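Local coordinates for PaxB (Photorhabdus luminescens, PDB 6EK4), which is probably the B component of a two-component alpha-helical pore-forming toxin, acting with a partner protein to perforate target membranes, at residues E16-L22 with Q301-L305; A25-I29 with E294-L298; D56-A61 with L132-I137. The contacts are given in a common frame with arbitrary orientation. Residues are numbered along the deposited sequence.

Contact 1: E16-L22 with Q301-L305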
loop_
_atom_site.group_PDB
_atom_site.type_symbol
_atom_site.label_atom_id
_atom_site.label_comp_id
_atom_site.label_asym_id
_atom_site.label_seq_id
_atom_site.Cartn_x
_atom_site.Cartn_y
_atom_site.Cartn_z
ATOM N N GLU A 16 19.182 -10.922 -14.648
ATOM C CA GLU A 16 18.141 -10.249 -15.424
ATOM C C GLU A 16 17.484 -9.203 -14.528
ATOM O O GLU A 16 16.864 -9.547 -13.520
ATOM C CB GLU A 16 17.103 -11.254 -15.937
ATOM C CG GLU A 16 16.093 -10.685 -16.935
ATOM C CD GLU A 16 16.659 -10.466 -18.335
ATOM O OE1 GLU A 16 15.872 -10.104 -19.236
ATOM O OE2 GLU A 16 17.878 -10.651 -18.548
ATOM N N ILE A 17 17.633 -7.933 -14.895
ATOM C CA ILE A 17 17.151 -6.820 -14.080
ATOM C C ILE A 17 16.068 -6.045 -14.826
ATOM O O ILE A 17 16.240 -5.686 -15.990
ATOM C CB ILE A 17 18.301 -5.856 -13.704
ATOM C CG1 ILE A 17 19.505 -6.645 -13.176
ATOM C CG2 ILE A 17 17.833 -4.838 -12.668
ATOM C CD1 ILE A 17 20.684 -5.790 -12.758
ATOM N N ASN A 18 14.952 -5.802 -14.142
ATOM C CA ASN A 18 13.874 -4.967 -14.660
ATOM C C ASN A 18 13.863 -3.639 -13.903
ATOM O O ASN A 18 13.380 -3.563 -12.773
ATOM C CB ASN A 18 12.527 -5.690 -14.519
ATOM C CG ASN A 18 11.423 -5.055 -15.351
ATOM O OD1 ASN A 18 11.450 -3.858 -15.638
ATOM N ND2 ASN A 18 10.441 -5.860 -15.739
ATOM N N VAL A 19 14.412 -2.599 -14.527
ATOM C CA VAL A 19 14.487 -1.273 -13.902
ATOM C C VAL A 19 13.135 -0.551 -13.844
ATOM O O VAL A 19 12.975 0.402 -13.079
ATOM C CB VAL A 19 15.535 -0.363 -14.587
ATOM C CG1 VAL A 19 16.937 -0.908 -14.355
ATOM C CG2 VAL A 19 15.253 -0.200 -16.077
ATOM N N LYS A 20 12.174 -0.998 -14.654
ATOM C CA LYS A 20 10.805 -0.477 -14.591
ATOM C C LYS A 20 10.135 -0.914 -13.291
ATOM O O LYS A 20 9.505 -0.106 -12.610
ATOM C CB LYS A 20 9.979 -0.950 -15.792
ATOM C CG LYS A 20 8.656 -0.217 -15.959
ATOM C CD LYS A 20 7.828 -0.793 -17.096
ATOM C CE LYS A 20 6.566 0.021 -17.327
ATOM N NZ LYS A 20 5.581 -0.693 -18.185
ATOM N N THR A 21 10.278 -2.194 -12.956
ATOM C CA THR A 21 9.784 -2.727 -11.687
ATOM C C THR A 21 10.446 -2.022 -10.498
ATOM O O THR A 21 9.810 -1.810 -9.461
ATOM C CB THR A 21 10.035 -4.246 -11.592
ATOM O OG1 THR A 21 9.390 -4.905 -12.689
ATOM C CG2 THR A 21 9.501 -4.814 -10.283
ATOM N N LEU A 22 11.717 -1.660 -10.661
ATOM C CA LEU A 22 12.465 -0.929 -9.638
ATOM C C LEU A 22 11.914 0.488 -9.484
ATOM O O LEU A 22 11.587 0.911 -8.378
ATOM C CB LEU A 22 13.959 -0.881 -9.999
ATOM C CG LEU A 22 14.971 -0.614 -8.878
ATOM C CD1 LEU A 22 16.386 -0.826 -9.395
ATOM C CD2 LEU A 22 14.828 0.781 -8.282
ATOM N N GLN A 301 15.570 -5.807 -7.298
ATOM C CA GLN A 301 16.155 -5.236 -8.509
ATOM C C GLN A 301 17.428 -4.459 -8.185
ATOM O O GLN A 301 18.380 -4.467 -8.965
ATOM C CB GLN A 301 15.155 -4.309 -9.206
ATOM C CG GLN A 301 13.850 -4.973 -9.624
ATOM C CD GLN A 301 14.041 -6.082 -10.640
ATOM O OE1 GLN A 301 14.990 -6.067 -11.426
ATOM N NE2 GLN A 301 13.131 -7.047 -10.637
ATOM N N ALA A 302 17.438 -3.791 -7.033
ATOM C CA ALA A 302 18.594 -3.007 -6.593
ATOM C C ALA A 302 19.788 -3.896 -6.254
ATOM O O ALA A 302 20.931 -3.555 -6.565
ATOM C CB ALA A 302 18.227 -2.152 -5.390
ATOM N N ALA A 303 19.517 -5.029 -5.609
ATOM C CA ALA A 303 20.565 -5.980 -5.243
ATOM C C ALA A 303 21.216 -6.608 -6.476
ATOM O O ALA A 303 22.410 -6.912 -6.464
ATOM C CB ALA A 303 20.004 -7.062 -4.334
ATOM N N LYS A 304 20.429 -6.795 -7.534
ATOM C CA LYS A 304 20.938 -7.359 -8.784
ATOM C C LYS A 304 21.864 -6.391 -9.529
ATOM O O LYS A 304 22.757 -6.825 -10.256
ATOM C CB LYS A 304 19.784 -7.796 -9.692
ATOM C CG LYS A 304 19.049 -9.035 -9.203
ATOM C CD LYS A 304 17.814 -9.324 -10.044
ATOM C CE LYS A 304 17.021 -10.498 -9.491
ATOM N NZ LYS A 304 15.862 -10.853 -10.357
ATOM N N LEU A 305 21.647 -5.087 -9.352
ATOM C CA LEU A 305 22.544 -4.072 -9.913
ATOM C C LEU A 305 23.899 -4.103 -9.208
ATOM O O LEU A 305 24.944 -4.084 -9.858
ATOM C CB LEU A 305 21.928 -2.673 -9.800
ATOM C CG LEU A 305 20.715 -2.386 -10.689
ATOM C CD1 LEU A 305 19.969 -1.158 -10.193
ATOM C CD2 LEU A 305 21.133 -2.205 -12.141
#
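Q301 has the largest share of this contact, with 104 Å² covered by the opposite segment and the sole hydrogen bond between the two. With chi1 and chi2 both in m wells (-59° and -62°), its chain curls out of helix 247-321 and brings OE1 to the backbone just before helix 19-35, where N18 N donates a hydrogen bond to Q301 OE1 (2.7 Å, N-H...O angle 149°). The base of the same side chain meets L22, whose CD1 lies 3.7 Å from Q301 CB. I17 is an m,t rotamer. Its CA-CB bond runs sideways, yet the extended CG1-CD1 arm reaches the helix, with I17 CD1 3.4 Å from K304 O and 3.7 Å from L305 CD2. L305 (m,t) bridges the apolar patch, since its CD1 is also 3.7 Å from L22 CD1. K304 is extended beyond chi1, and its NZ ends 3.6 Å from E16 O, a close approach only. N18 takes chi1 t, which turns its amide back over the first helical turn: OD1 accepts weakly from K20 N (3.1 Å) and T21 N (3.4 Å). Behind I17 and V19 stands helix 326-348, where Q346 hydrogen-bonds both backbones. The arrangement is an Asn N-cap at a helix start, docked against a long helix of an all-alpha bundle.

Contact 2: A25-I29 with E294-L298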
loop_
_atom_site.group_PDB
_atom_site.type_symbol
_atom_site.label_atom_id
_atom_site.label_comp_id
_atom_site.label_asym_id
_atom_site.label_seq_id
_atom_site.Cartn_x
_atom_site.Cartn_y
_atom_site.Cartn_z
ATOM N N ALA A 25 8.161 0.818 -8.333
ATOM C CA ALA A 25 8.050 0.565 -6.897
ATOM C C ALA A 25 8.425 1.803 -6.084
ATOM O O ALA A 25 7.798 2.093 -5.066
ATOM C CB ALA A 25 8.921 -0.615 -6.497
ATOM N N VAL A 26 9.447 2.525 -6.542
ATOM C CA VAL A 26 9.853 3.788 -5.920
ATOM C C VAL A 26 8.749 4.837 -6.083
ATOM O O VAL A 26 8.470 5.602 -5.157
ATOM C CB VAL A 26 11.180 4.313 -6.520
ATOM C CG1 VAL A 26 11.500 5.716 -6.023
ATOM C CG2 VAL A 26 12.326 3.368 -6.186
ATOM N N LYS A 27 8.128 4.863 -7.261
ATOM C CA LYS A 27 6.997 5.752 -7.542
ATOM C C LYS A 27 5.803 5.435 -6.633
ATOM O O LYS A 27 5.140 6.343 -6.131
ATOM C CB LYS A 27 6.595 5.629 -9.021
ATOM C CG LYS A 27 5.412 6.481 -9.463
ATOM C CD LYS A 27 5.722 7.967 -9.397
ATOM C CE LYS A 27 4.644 8.786 -10.090
ATOM N NZ LYS A 27 4.976 10.238 -10.119
ATOM N N ASN A 28 5.543 4.147 -6.424
ATOM C CA ASN A 28 4.434 3.703 -5.576
ATOM C C ASN A 28 4.656 4.002 -4.095
ATOM O O ASN A 28 3.700 4.273 -3.367
ATOM C CB ASN A 28 4.178 2.201 -5.760
ATOM C CG ASN A 28 3.673 1.854 -7.149
ATOM O OD1 ASN A 28 3.109 2.696 -7.852
ATOM N ND2 ASN A 28 3.871 0.605 -7.551
ATOM N N ILE A 29 5.910 3.942 -3.651
ATOM C CA ILE A 29 6.250 4.264 -2.265
ATOM C C ILE A 29 6.011 5.749 -1.988
ATOM O O ILE A 29 5.492 6.107 -0.932
ATOM C CB ILE A 29 7.703 3.859 -1.921
ATOM C CG1 ILE A 29 7.803 2.333 -1.803
ATOM C CG2 ILE A 29 8.156 4.494 -0.613
ATOM C CD1 ILE A 29 9.218 1.793 -1.839
ATOM N N GLU A 294 6.483 -2.955 -1.560
ATOM C CA GLU A 294 7.088 -2.198 -2.658
ATOM C C GLU A 294 8.595 -2.039 -2.440
ATOM O O GLU A 294 9.371 -2.065 -3.396
ATOM C CB GLU A 294 6.434 -0.820 -2.803
ATOM C CG GLU A 294 4.959 -0.848 -3.195
ATOM C CD GLU A 294 4.710 -1.263 -4.635
ATOM O OE1 GLU A 294 5.680 -1.455 -5.399
ATOM O OE2 GLU A 294 3.524 -1.401 -5.004
ATOM N N ARG A 295 9.002 -1.872 -1.182
ATOM C CA ARG A 295 10.421 -1.783 -0.835
ATOM C C ARG A 295 11.143 -3.101 -1.106
ATOM O O ARG A 295 12.277 -3.105 -1.579
ATOM C CB ARG A 295 10.603 -1.387 0.632
ATOM C CG ARG A 295 12.060 -1.337 1.071
ATOM C CD ARG A 295 12.229 -0.726 2.448
ATOM N NE ARG A 295 11.611 -1.535 3.496
ATOM C CZ ARG A 295 11.762 -1.322 4.802
ATOM N NH1 ARG A 295 12.521 -0.323 5.245
ATOM N NH2 ARG A 295 11.153 -2.119 5.673
ATOM N N THR A 296 10.486 -4.213 -0.790
ATOM C CA THR A 296 11.037 -5.538 -1.064
ATOM C C THR A 296 11.219 -5.753 -2.567
ATOM O O THR A 296 12.212 -6.338 -2.997
ATOM C CB THR A 296 10.136 -6.650 -0.486
ATOM O OG1 THR A 296 10.005 -6.472 0.929
ATOM C CG2 THR A 296 10.719 -8.031 -0.763
ATOM N N THR A 297 10.265 -5.265 -3.360
ATOM C CA THR A 297 10.310 -5.416 -4.814
ATOM C C THR A 297 11.474 -4.651 -5.445
ATOM O O THR A 297 12.174 -5.189 -6.303
ATOM C CB THR A 297 8.988 -4.960 -5.468
ATOM O OG1 THR A 297 7.919 -5.802 -5.022
ATOM C CG2 THR A 297 9.071 -5.024 -6.989
ATOM N N LEU A 298 11.679 -3.404 -5.021
ATOM C CA LEU A 298 12.745 -2.570 -5.583
ATOM C C LEU A 298 14.134 -3.035 -5.137
ATOM O O LEU A 298 15.090 -2.948 -5.906
ATOM C CB LEU A 298 12.529 -1.088 -5.240
ATOM C CG LEU A 298 12.874 -0.578 -3.834
ATOM C CD1 LEU A 298 14.315 -0.090 -3.736
ATOM C CD2 LEU A 298 11.925 0.542 -3.434
#
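A25 opens the contact at the closest backbone approach, its CA 5.2 Å from the CA of E294. Its methyl points at the partner helix and fits between successive turns: A25 CB lies 3.5 Å from E294 O, 3.5 Å from E294 OE1 and 3.8 Å from L298 CB. The small side chain is consistent with the 8.9 Å approach of the segment axes. V26 has its CA-CB bond directed away and contributes less, with V26 CG2 4.0 Å from L298 CD2. N28, on the partly exposed flank, turns its amide to the carboxylate of E294, giving two weak hydrogen bonds, from N28 ND2 to E294 OE2 (3.3 Å, 132°) and from N28 ND2 to E294 OE1 (3.5 Å, 173°). The other end of that amide is held within its own helix, where N28 OD1 accepts from Q24. I29 finishes the segment: its CB leaves sideways, but the m,t chain extends across, placing I29 CG1 3.6 Å from E294 CB and I29 CD1 3.4 Å from L298 CD2. L298 meets A25, V26 and I29 alike, in a p,p conformation, a chi1 well seldom used by leucine in helices. The axes run antiparallel, 157° between N-to-C directions, so the segments deviate by 23° from strict antiparallelism. Helix 42-73 packs over the apolar side, meeting I29 and L298 through S54 and R295 through I50, while R295 NH1 hydrogen-bonds the carbonyls of V140, in the last turn of helix 101-141, and V143, just after it.

Contact 3: D56-A61 with L132-I137. With NA (sodium ion), chain E.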
loop_
_atom_site.group_PDB
_atom_site.type_symbol
_atom_site.label_atom_id
_atom_site.label_comp_id
_atom_site.label_asym_id
_atom_site.label_seq_id
_atom_site.Cartn_x
_atom_site.Cartn_y
_atom_site.Cartn_z
ATOM N N ASP A 56 16.546 8.299 -3.931
ATOM C CA ASP A 56 18.007 8.384 -4.025
ATOM C C ASP A 56 18.606 7.125 -4.651
ATOM O O ASP A 56 19.556 7.208 -5.430
ATOM C CB ASP A 56 18.638 8.611 -2.643
ATOM C CG ASP A 56 18.480 10.039 -2.145
ATOM O OD1 ASP A 56 18.335 10.964 -2.974
ATOM O OD2 ASP A 56 18.520 10.238 -0.912
ATOM N N LEU A 57 18.059 5.965 -4.292
ATOM C CA LEU A 57 18.498 4.689 -4.864
ATOM C C LEU A 57 18.184 4.645 -6.357
ATOM O O LEU A 57 19.013 4.213 -7.159
ATOM C CB LEU A 57 17.823 3.516 -4.143
ATOM C CG LEU A 57 18.335 2.104 -4.458
ATOM C CD1 LEU A 57 18.155 1.193 -3.254
ATOM C CD2 LEU A 57 17.656 1.500 -5.680
ATOM N N ASP A 58 16.985 5.097 -6.717
ATOM C CA ASP A 58 16.564 5.167 -8.116
ATOM C C ASP A 58 17.474 6.092 -8.925
ATOM O O ASP A 58 17.831 5.776 -10.060
ATOM C CB ASP A 58 15.113 5.651 -8.208
ATOM C CG ASP A 58 14.515 5.452 -9.587
ATOM O OD1 ASP A 58 14.621 4.334 -10.131
ATOM O OD2 ASP A 58 13.928 6.413 -10.123
ATOM N N GLU A 59 17.839 7.228 -8.332
ATOM C CA GLU A 59 18.769 8.180 -8.951
ATOM C C GLU A 59 20.132 7.542 -9.210
ATOM O O GLU A 59 20.728 7.745 -10.267
ATOM C CB GLU A 59 18.946 9.422 -8.065
ATOM C CG GLU A 59 17.764 10.381 -8.079
ATOM C CD GLU A 59 17.765 11.349 -6.906
ATOM O OE1 GLU A 59 18.855 11.681 -6.387
ATOM O OE2 GLU A 59 16.669 11.788 -6.503
ATOM N N ALA A 60 20.616 6.776 -8.235
ATOM C CA ALA A 60 21.896 6.081 -8.353
ATOM C C ALA A 60 21.852 5.026 -9.455
ATOM O O ALA A 60 22.809 4.875 -10.217
ATOM C CB ALA A 60 22.274 5.442 -7.026
ATOM N N ALA A 61 20.737 4.304 -9.536
ATOM C CA ALA A 61 20.547 3.280 -10.563
ATOM C C ALA A 61 20.518 3.887 -11.967
ATOM O O ALA A 61 21.134 3.351 -12.888
ATOM C CB ALA A 61 19.268 2.500 -10.300
ATOM N N LEU A 132 28.257 2.233 -3.858
ATOM C CA LEU A 132 27.228 3.271 -3.815
ATOM C C LEU A 132 25.834 2.652 -3.727
ATOM O O LEU A 132 25.036 3.036 -2.873
ATOM C CB LEU A 132 27.330 4.176 -5.048
ATOM C CG LEU A 132 26.267 5.266 -5.232
ATOM C CD1 LEU A 132 26.084 6.095 -3.968
ATOM C CD2 LEU A 132 26.629 6.159 -6.408
ATOM N N MET A 133 25.551 1.691 -4.604
ATOM C CA MET A 133 24.256 1.005 -4.606
ATOM C C MET A 133 24.035 0.226 -3.308
ATOM O O MET A 133 22.900 0.098 -2.847
ATOM C CB MET A 133 24.146 0.066 -5.817
ATOM C CG MET A 133 22.799 -0.635 -5.974
ATOM S SD MET A 133 21.372 0.472 -6.023
ATOM C CE MET A 133 21.637 1.320 -7.577
ATOM N N ALA A 134 25.118 -0.285 -2.726
ATOM C CA ALA A 134 25.053 -0.975 -1.437
ATOM C C ALA A 134 24.693 -0.012 -0.308
ATOM O O ALA A 134 23.953 -0.376 0.606
ATOM C CB ALA A 134 26.374 -1.664 -1.135
ATOM N N SER A 135 25.219 1.211 -0.376
ATOM C CA SER A 135 24.891 2.254 0.602
ATOM C C SER A 135 23.435 2.705 0.486
ATOM O O SER A 135 22.807 3.053 1.488
ATOM C CB SER A 135 25.817 3.462 0.445
ATOM O OG SER A 135 27.145 3.133 0.806
ATOM N N ARG A 136 22.910 2.703 -0.739
ATOM C CA ARG A 136 21.512 3.055 -0.982
ATOM C C ARG A 136 20.581 1.965 -0.461
ATOM O O ARG A 136 19.568 2.260 0.176
ATOM C CB ARG A 136 21.263 3.283 -2.476
ATOM C CG ARG A 136 22.019 4.464 -3.061
ATOM C CD ARG A 136 21.399 5.793 -2.661
ATOM N NE ARG A 136 22.365 6.888 -2.732
ATOM C CZ ARG A 136 23.259 7.182 -1.787
ATOM N NH1 ARG A 136 23.335 6.469 -0.665
ATOM N NH2 ARG A 136 24.088 8.205 -1.968
ATOM N N ILE A 137 20.932 0.710 -0.742
ATOM C CA ILE A 137 20.179 -0.450 -0.253
ATOM C C ILE A 137 20.121 -0.461 1.277
ATOM O O ILE A 137 19.083 -0.771 1.861
ATOM C CB ILE A 137 20.789 -1.775 -0.777
ATOM C CG1 ILE A 137 20.495 -1.934 -2.274
ATOM C CG2 ILE A 137 20.245 -2.981 -0.017
ATOM C CD1 ILE A 137 21.392 -2.931 -2.979
HETATM NA NA NA E . 19.151 13.371 -3.747
#
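An arginine lies in this interface without making a hydrogen bond across it, beside an aspartate that binds a sodium ion. The setting is an antiparallel pair of helices in an alpha-helical bundle: the axes of the two segments approach to 9.4 Å, with 163° between their N-to-C directions. R136 points at helix 42-73 and uses its aliphatic portion. R136 CD is 3.6 Å from D56 O and 3.7 Å from L57 N, R136 CB is 3.7 Å from L57 CG, and R136 CG is 4.1 Å from A60 CB. D56 O stands at the edge of the guanidinium, near its plane. The charged end has a long, weak ion pair with D139 one turn further on.

Two CA pairs set the register, L57 with R136 at 5.2 Å and A60 with M133 at 6.7 Å. L57 carries the largest covered area of either segment: its CG is 3.8 Å from M133 SD, and its CD1 is 4.0 Å from I137 CG1. M133, in a t,p,p conformation, folds its methyl back so that M133 CE touches both alanines, 4.2 Å from A60 CB and 3.8 Å from A61 CB. L132 adds a looser touch, its CG 4.4 Å from A60 CB. On the inner side, L57 also packs on A302 and L22, which ties the pair to helices 247-321 and 19-35. At the outer margin of the contact, D56 OD1 coordinates the sodium ion at 2.7 Å.

How the contacts relate
From the N terminus, the chain enters through the first segments of contacts 1 and 2, both on or just before helix 19-35, then passes into helix 42-73, where contact 3 begins. Contact 3 closes first, when helix 101-141 returns. Helix 247-321 later closes contact 2 and then contact 1. The loops are thus concentric and none cross: 56-137 lies within 25-298, which lies within 16-305. Centres 11 to 13 Å apart put all three in one part of the bundle. A302 joins contacts 1 and 3, its CB 3.7 Å from L57 CD2 and its O 3.5 Å from M133 CG. Together the three contacts pack helices 19-35, 42-73, 101-141 and 247-321 as one bundle.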